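Ecto-NAD+ glycohydrolase (CD38 molecule) (Bos taurus, PDB 3GC6) belongs to the ADP-ribosyl cyclase family of CD38-like ectoenzymes, whose chain, held by internal disulfides, includes a four-stranded parallel sheet flanked by helices. Local coordinates at residues 191-196 against 226-231; 197-202 against 230-235. The protein carries 1 engineered substitution. All blocks are in the same frame, centred on the assembly; numbering follows the deposited sequence. Where two conformers were deposited one is given.

In the fold
Contacts 1 and 2 follow one another along the same pair of chain segments and illustrate how a beta-alpha-beta unit is closed at its start and zipped along its length. Contact 1 joins the loop leading into strand 196-203 to the turn that ends helix 216-227; it is the more exposed of the two, with weak backbone bonds, waters and one arginine grip. Contact 2 pairs strand 196-203 with strand 231-239, and here five near-straight backbone bonds do the work. Val230 and Lys231 belong to both. The salt bridge from Glu196 to Arg233 and the packing of Leu191 on Leu197 tie the two together.

Contact 1. Residues 191-196 against 226-231; sequences LRPQVE and DGRNVK
A Schellman motif ends helix 216-227 at Asn229, whose positive phi turns the chain toward strand 231-239, and the loop that precedes strand 196-203 packs against this turn. The loop itself makes a type II beta turn from Arg192 to Val195. The strongest link is Arg228, whose side chain bends at chi2 (-63°) and chi3 (-63°) so that its guanidinium meets Leu191 side-on. Arg228 NE and NH2 each lie 2.9 Å from Leu191 O, which sits in the guanidinium plane; NE approaches in the plane of the carbonyl, NH2 from above it. The ring of Pro193 crosses obliquely, with its CG over one face of the guanidinium.

At the turn, Gln194 N is shared between two weak bonds, to Asn229 O at 3.2 Å and to Arg228 O at 3.4 Å. The Gln194 and Asn229 side chains run alongside each other, and one water accepts from Gln194 NE2 and, weakly, from Asn229 ND2. Next to this turn, Val195 CG2 meets Val230 CG2 at 3.8 Å, the two side chains lying side by side, and Val230 also packs on Leu225 of the helix. Where the strands begin, Lys231 N reaches Val195 O only weakly, at 3.5 Å, and a second water accepts from Lys231 N and lies within hydrogen-bonding distance of Val195 O.

Two donors from a single cation converge on Leu191 O, so the positive charge would be expected to polarise that carbonyl. Elsewhere the long, bent backbone bonds and the waters imply a seam that is only beginning to take on sheet geometry.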
loop_
_atom_site.group_PDB
_atom_site.type_symbol
_atom_site.label_atom_id
_atom_site.label_comp_id
_atom_site.label_asym_id
_atom_site.label_seq_id
_atom_site.Cartn_x
_atom_site.Cartn_y
_atom_site.Cartn_z
ATOM N N LEU A 191 26.275 -12.965 -6.007
ATOM C CA LEU A 191 25.173 -13.505 -6.830
ATOM C C LEU A 191 24.819 -14.917 -6.391
ATOM O O LEU A 191 25.696 -15.741 -6.137
ATOM C CB LEU A 191 25.563 -13.550 -8.313
ATOM C CG LEU A 191 25.404 -12.233 -9.038
ATOM C CD1 LEU A 191 26.090 -12.352 -10.424
ATOM C CD2 LEU A 191 23.898 -11.839 -9.176
ATOM N N ARG A 192 23.524 -15.213 -6.338
ATOM C CA ARG A 192 23.070 -16.567 -6.019
ATOM C C ARG A 192 23.689 -17.544 -7.011
ATOM O O ARG A 192 23.644 -17.315 -8.231
ATOM C CB ARG A 192 21.542 -16.669 -6.110
ATOM C CG ARG A 192 21.044 -18.026 -5.633
ATOM C CD ARG A 192 19.611 -18.280 -6.094
ATOM N NE ARG A 192 18.636 -17.318 -5.610
ATOM C CZ ARG A 192 17.902 -17.490 -4.493
ATOM N NH1 ARG A 192 18.103 -18.534 -3.701
ATOM N NH2 ARG A 192 16.999 -16.583 -4.141
ATOM N N PRO A 193 24.294 -18.629 -6.492
ATOM C CA PRO A 193 24.885 -19.553 -7.471
ATOM C C PRO A 193 23.856 -20.083 -8.476
ATOM O O PRO A 193 22.672 -20.239 -8.153
ATOM C CB PRO A 193 25.454 -20.677 -6.603
ATOM C CG PRO A 193 25.748 -19.990 -5.307
ATOM C CD PRO A 193 24.572 -19.028 -5.109
ATOM N N GLN A 194 24.345 -20.393 -9.679
ATOM C CA GLN A 194 23.547 -21.050 -10.732
ATOM C C GLN A 194 22.457 -20.202 -11.388
ATOM O O GLN A 194 21.687 -20.712 -12.206
ATOM C CB GLN A 194 22.965 -22.378 -10.239
ATOM C CG GLN A 194 24.066 -23.358 -9.910
ATOM C CD GLN A 194 23.559 -24.722 -9.459
ATOM O OE1 GLN A 194 22.638 -25.266 -10.056
ATOM N NE2 GLN A 194 24.159 -25.268 -8.426
ATOM N N VAL A 195 22.390 -18.914 -11.054
ATOM C CA VAL A 195 21.648 -18.013 -11.953
ATOM C C VAL A 195 22.406 -17.923 -13.298
ATOM O O VAL A 195 23.510 -18.460 -13.430
ATOM C CB VAL A 195 21.391 -16.610 -11.338
ATOM C CG1 VAL A 195 20.737 -16.751 -9.976
ATOM C CG2 VAL A 195 22.675 -15.819 -11.223
ATOM N N GLU A 196 21.792 -17.279 -14.291
ATOM C CA GLU A 196 22.470 -17.031 -15.553
ATOM C C GLU A 196 22.575 -15.535 -15.704
ATOM O O GLU A 196 21.627 -14.788 -15.372
ATOM C CB GLU A 196 21.723 -17.629 -16.751
ATOM C CG GLU A 196 21.445 -19.122 -16.550
ATOM C CD GLU A 196 21.038 -19.835 -17.815
ATOM O OE1 GLU A 196 20.970 -19.176 -18.875
ATOM O OE2 GLU A 196 20.801 -21.066 -17.726
ATOM N N ASP A 226 32.386 -17.714 -12.842
ATOM C CA ASP A 226 32.742 -19.127 -12.839
ATOM C C ASP A 226 32.773 -19.631 -11.394
ATOM O O ASP A 226 32.324 -20.749 -11.103
ATOM C CB ASP A 226 34.114 -19.320 -13.478
ATOM C CG ASP A 226 34.073 -19.306 -15.013
ATOM O OD1 ASP A 226 32.991 -19.402 -15.652
ATOM O OD2 ASP A 226 35.169 -19.204 -15.606
ATOM N N GLY A 227 33.349 -18.827 -10.504
ATOM C CA GLY A 227 33.418 -19.163 -9.065
ATOM C C GLY A 227 32.043 -19.368 -8.441
ATOM O O GLY A 227 31.908 -20.172 -7.508
ATOM N N ARG A 228 31.039 -18.641 -8.946
ATOM C CA ARG A 228 29.661 -18.729 -8.433
ATOM C C ARG A 228 28.849 -19.774 -9.203
ATOM O O ARG A 228 27.643 -19.903 -8.973
ATOM C CB ARG A 228 28.914 -17.385 -8.571
ATOM C CG ARG A 228 29.601 -16.123 -8.007
ATOM C CD ARG A 228 29.799 -16.173 -6.513
ATOM N NE ARG A 228 28.537 -16.239 -5.773
ATOM C CZ ARG A 228 28.426 -16.659 -4.521
ATOM N NH1 ARG A 228 29.511 -17.057 -3.849
ATOM N NH2 ARG A 228 27.235 -16.678 -3.928
ATOM N N ASN A 229 29.480 -20.510 -10.122
ATOM C CA ASN A 229 28.748 -21.408 -11.014
ATOM C C ASN A 229 27.592 -20.708 -11.724
ATOM O O ASN A 229 26.496 -21.239 -11.825
ATOM C CB ASN A 229 28.218 -22.626 -10.229
ATOM C CG ASN A 229 27.886 -23.804 -11.116
ATOM O OD1 ASN A 229 28.172 -23.807 -12.321
ATOM N ND2 ASN A 229 27.275 -24.839 -10.517
ATOM N N VAL A 230 27.871 -19.509 -12.229
ATOM C CA VAL A 230 26.885 -18.713 -12.947
ATOM C C VAL A 230 27.252 -18.675 -14.430
ATOM O O VAL A 230 28.338 -18.222 -14.792
ATOM C CB VAL A 230 26.855 -17.295 -12.341
ATOM C CG1 VAL A 230 26.173 -16.304 -13.277
ATOM C CG2 VAL A 230 26.171 -17.309 -10.985
ATOM N N LYS A 231 26.352 -19.156 -15.289
ATOM C CA LYS A 231 26.557 -19.132 -16.739
ATOM C C LYS A 231 26.624 -17.672 -17.176
ATOM O O LYS A 231 25.862 -16.851 -16.685
ATOM C CB LYS A 231 25.394 -19.811 -17.458
ATOM C CG LYS A 231 25.437 -19.696 -18.977
ATOM C CD LYS A 231 24.776 -20.913 -19.669
ATOM C CE LYS A 231 24.404 -20.610 -21.143
ATOM N NZ LYS A 231 25.330 -19.652 -21.825
HETATM O O HOH W 1 26.461 -24.380 -7.294
HETATM O O HOH W 2 24.143 -20.955 -14.520
#

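Contact 2. Residues 197-202 against 230-235; sequences LEAWLV and VKFRCM
Trp200 and Met235 both start with CG anti to the carbonyl carbon, and the methionine then folds back at chi2 (72°) and chi3 (50°), laying its chain over the indole. Met235 CE is 3.8 Å from the centroid of the six-membered ring of Trp200, a CH-pi contact over the face, while CB of the same methionine lies 3.5 Å from Trp200 CE3. The sulfur stands farther off in an oblique Met-aromatic contact, and the curled methyl also reaches CB of Glu198. On the face of the sheet that carries Trp200 and Met235, Glu198 extends beside Arg233, their flat ends turned 74° apart. Glu198 OE2 lies at the guanidinium edge, 3.4 Å from Arg233 NH2, in a long salt bridge whose weak bond is nonetheless nearly straight; the stronger partner of Arg233 is Glu196.

The face with Leu197, Ala199, Phe232 and Cys234 is apolar. Leu197 and Phe232 each set CG anti to the backbone N, so that Leu197 CD2 comes to 3.5 Å from Phe232 CE1 at the ring edge, where the methyl of Ala199 also lies. Leu201 CD1 touches Cys234 SG at 3.7 Å, and that sulfur is fixed by its disulfide to Cys213. Ile218 of helix 216-227 packs on both Leu201 and Phe232.

Between the faces, backbone bonds run alternately from each strand to the other, from Leu197 N to Lys231 O (2.8 Å) through to Leu201 N with Met235 O (2.8 Å). Such a ladder, with helix 216-227 linking its strands and packing on one face, is the hallmark of a parallel beta-alpha-beta crossover, here with strand 231-239 at one edge of this chain's four-stranded sheet.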
loop_
_atom_site.group_PDB
_atom_site.type_symbol
_atom_site.label_atom_id
_atom_site.label_comp_id
_atom_site.label_asym_id
_atom_site.label_seq_id
_atom_site.Cartn_x
_atom_site.Cartn_y
_atom_site.Cartn_z
ATOM N N LEU A 197 23.723 -15.073 -16.164
ATOM C CA LEU A 197 23.914 -13.633 -16.268
ATOM C C LEU A 197 24.247 -13.243 -17.691
ATOM O O LEU A 197 25.151 -13.839 -18.325
ATOM C CB LEU A 197 25.031 -13.183 -15.307
ATOM C CG LEU A 197 25.318 -11.678 -15.223
ATOM C CD1 LEU A 197 25.834 -11.316 -13.807
ATOM C CD2 LEU A 197 26.302 -11.242 -16.297
ATOM N N GLU A 198 23.521 -12.247 -18.191
ATOM C CA GLU A 198 23.836 -11.652 -19.474
ATOM C C GLU A 198 24.378 -10.257 -19.247
ATOM O O GLU A 198 23.754 -9.432 -18.542
ATOM C CB GLU A 198 22.592 -11.505 -20.344
ATOM C CG GLU A 198 21.896 -12.753 -20.639
ATOM C CD GLU A 198 20.606 -12.478 -21.388
ATOM O OE1 GLU A 198 20.331 -11.294 -21.730
ATOM O OE2 GLU A 198 19.885 -13.451 -21.626
ATOM N N ALA A 199 25.529 -9.980 -19.847
ATOM C CA ALA A 199 26.106 -8.632 -19.794
ATOM C C ALA A 199 26.026 -7.997 -21.169
ATOM O O ALA A 199 26.272 -8.651 -22.183
ATOM C CB ALA A 199 27.536 -8.687 -19.360
ATOM N N TRP A 200 25.681 -6.723 -21.166
ATOM C CA TRP A 200 25.580 -5.936 -22.370
ATOM C C TRP A 200 26.542 -4.758 -22.226
ATOM O O TRP A 200 26.380 -3.941 -21.310
ATOM C CB TRP A 200 24.136 -5.428 -22.482
ATOM C CG TRP A 200 23.143 -6.559 -22.631
ATOM C CD1 TRP A 200 22.498 -7.240 -21.629
ATOM C CD2 TRP A 200 22.694 -7.125 -23.864
ATOM N NE1 TRP A 200 21.671 -8.214 -22.178
ATOM C CE2 TRP A 200 21.788 -8.166 -23.544
ATOM C CE3 TRP A 200 22.991 -6.868 -25.206
ATOM C CZ2 TRP A 200 21.156 -8.937 -24.531
ATOM C CZ3 TRP A 200 22.347 -7.630 -26.196
ATOM C CH2 TRP A 200 21.445 -8.655 -25.843
ATOM N N LEU A 201 27.560 -4.661 -23.096
ATOM C CA LEU A 201 28.490 -3.534 -23.034
ATOM C C LEU A 201 28.079 -2.526 -24.106
ATOM O O LEU A 201 28.219 -2.817 -25.296
ATOM C CB LEU A 201 29.939 -3.987 -23.300
ATOM C CG LEU A 201 30.674 -4.589 -22.089
ATOM C CD1 LEU A 201 30.005 -5.860 -21.602
ATOM C CD2 LEU A 201 32.128 -4.862 -22.466
ATOM N N VAL A 202 27.613 -1.371 -23.662
ATOM C CA VAL A 202 26.942 -0.413 -24.536
ATOM C C VAL A 202 27.806 0.845 -24.625
ATOM O O VAL A 202 28.287 1.355 -23.615
ATOM C CB VAL A 202 25.515 -0.092 -23.982
ATOM C CG1 VAL A 202 24.794 0.843 -24.958
ATOM C CG2 VAL A 202 24.711 -1.389 -23.834
ATOM N N VAL A 230 27.871 -19.509 -12.229
ATOM C CA VAL A 230 26.885 -18.713 -12.947
ATOM C C VAL A 230 27.252 -18.675 -14.430
ATOM O O VAL A 230 28.338 -18.222 -14.792
ATOM C CB VAL A 230 26.855 -17.295 -12.341
ATOM C CG1 VAL A 230 26.173 -16.304 -13.277
ATOM C CG2 VAL A 230 26.171 -17.309 -10.985
ATOM N N LYS A 231 26.352 -19.156 -15.289
ATOM C CA LYS A 231 26.557 -19.132 -16.739
ATOM C C LYS A 231 26.624 -17.672 -17.176
ATOM O O LYS A 231 25.862 -16.851 -16.685
ATOM C CB LYS A 231 25.394 -19.811 -17.458
ATOM C CG LYS A 231 25.437 -19.696 -18.977
ATOM C CD LYS A 231 24.776 -20.913 -19.669
ATOM C CE LYS A 231 24.404 -20.610 -21.143
ATOM N NZ LYS A 231 25.330 -19.652 -21.825
ATOM N N PHE A 232 27.518 -17.366 -18.106
ATOM C CA PHE A 232 27.753 -15.981 -18.512
ATOM C C PHE A 232 27.652 -15.849 -20.017
ATOM O O PHE A 232 28.309 -16.602 -20.758
ATOM C CB PHE A 232 29.153 -15.566 -18.029
ATOM C CG PHE A 232 29.541 -14.159 -18.358
ATOM C CD1 PHE A 232 28.665 -13.110 -18.141
ATOM C CD2 PHE A 232 30.805 -13.877 -18.844
ATOM C CE1 PHE A 232 29.051 -11.783 -18.412
ATOM C CE2 PHE A 232 31.192 -12.562 -19.145
ATOM C CZ PHE A 232 30.333 -11.521 -18.920
ATOM N N ARG A 233 26.849 -14.895 -20.477
ATOM C CA ARG A 233 26.781 -14.558 -21.893
ATOM C C ARG A 233 27.043 -13.071 -21.993
ATOM O O ARG A 233 26.395 -12.288 -21.292
ATOM C CB ARG A 233 25.394 -14.875 -22.462
ATOM C CG ARG A 233 25.059 -16.360 -22.522
ATOM C CD ARG A 233 23.693 -16.586 -23.167
ATOM N NE ARG A 233 22.590 -16.178 -22.296
ATOM C CZ ARG A 233 22.173 -16.889 -21.256
ATOM N NH1 ARG A 233 22.770 -18.036 -20.961
ATOM N NH2 ARG A 233 21.170 -16.448 -20.506
ATOM N N CYS A 234 27.983 -12.681 -22.855
ATOM C CA CYS A 234 28.359 -11.300 -22.989
ATOM C C CYS A 234 28.163 -10.797 -24.421
ATOM O O CYS A 234 28.578 -11.467 -25.384
ATOM C CB CYS A 234 29.821 -11.134 -22.539
ATOM S SG CYS A 234 30.415 -9.463 -22.436
ATOM N N MET A 235 27.543 -9.626 -24.541
ATOM C CA MET A 235 27.230 -9.016 -25.829
ATOM C C MET A 235 27.772 -7.584 -25.846
ATOM O O MET A 235 27.608 -6.857 -24.867
ATOM C CB MET A 235 25.704 -9.006 -26.023
ATOM C CG MET A 235 25.051 -10.365 -26.381
ATOM S SD MET A 235 24.900 -11.689 -25.142
ATOM C CE MET A 235 24.161 -10.816 -23.742
#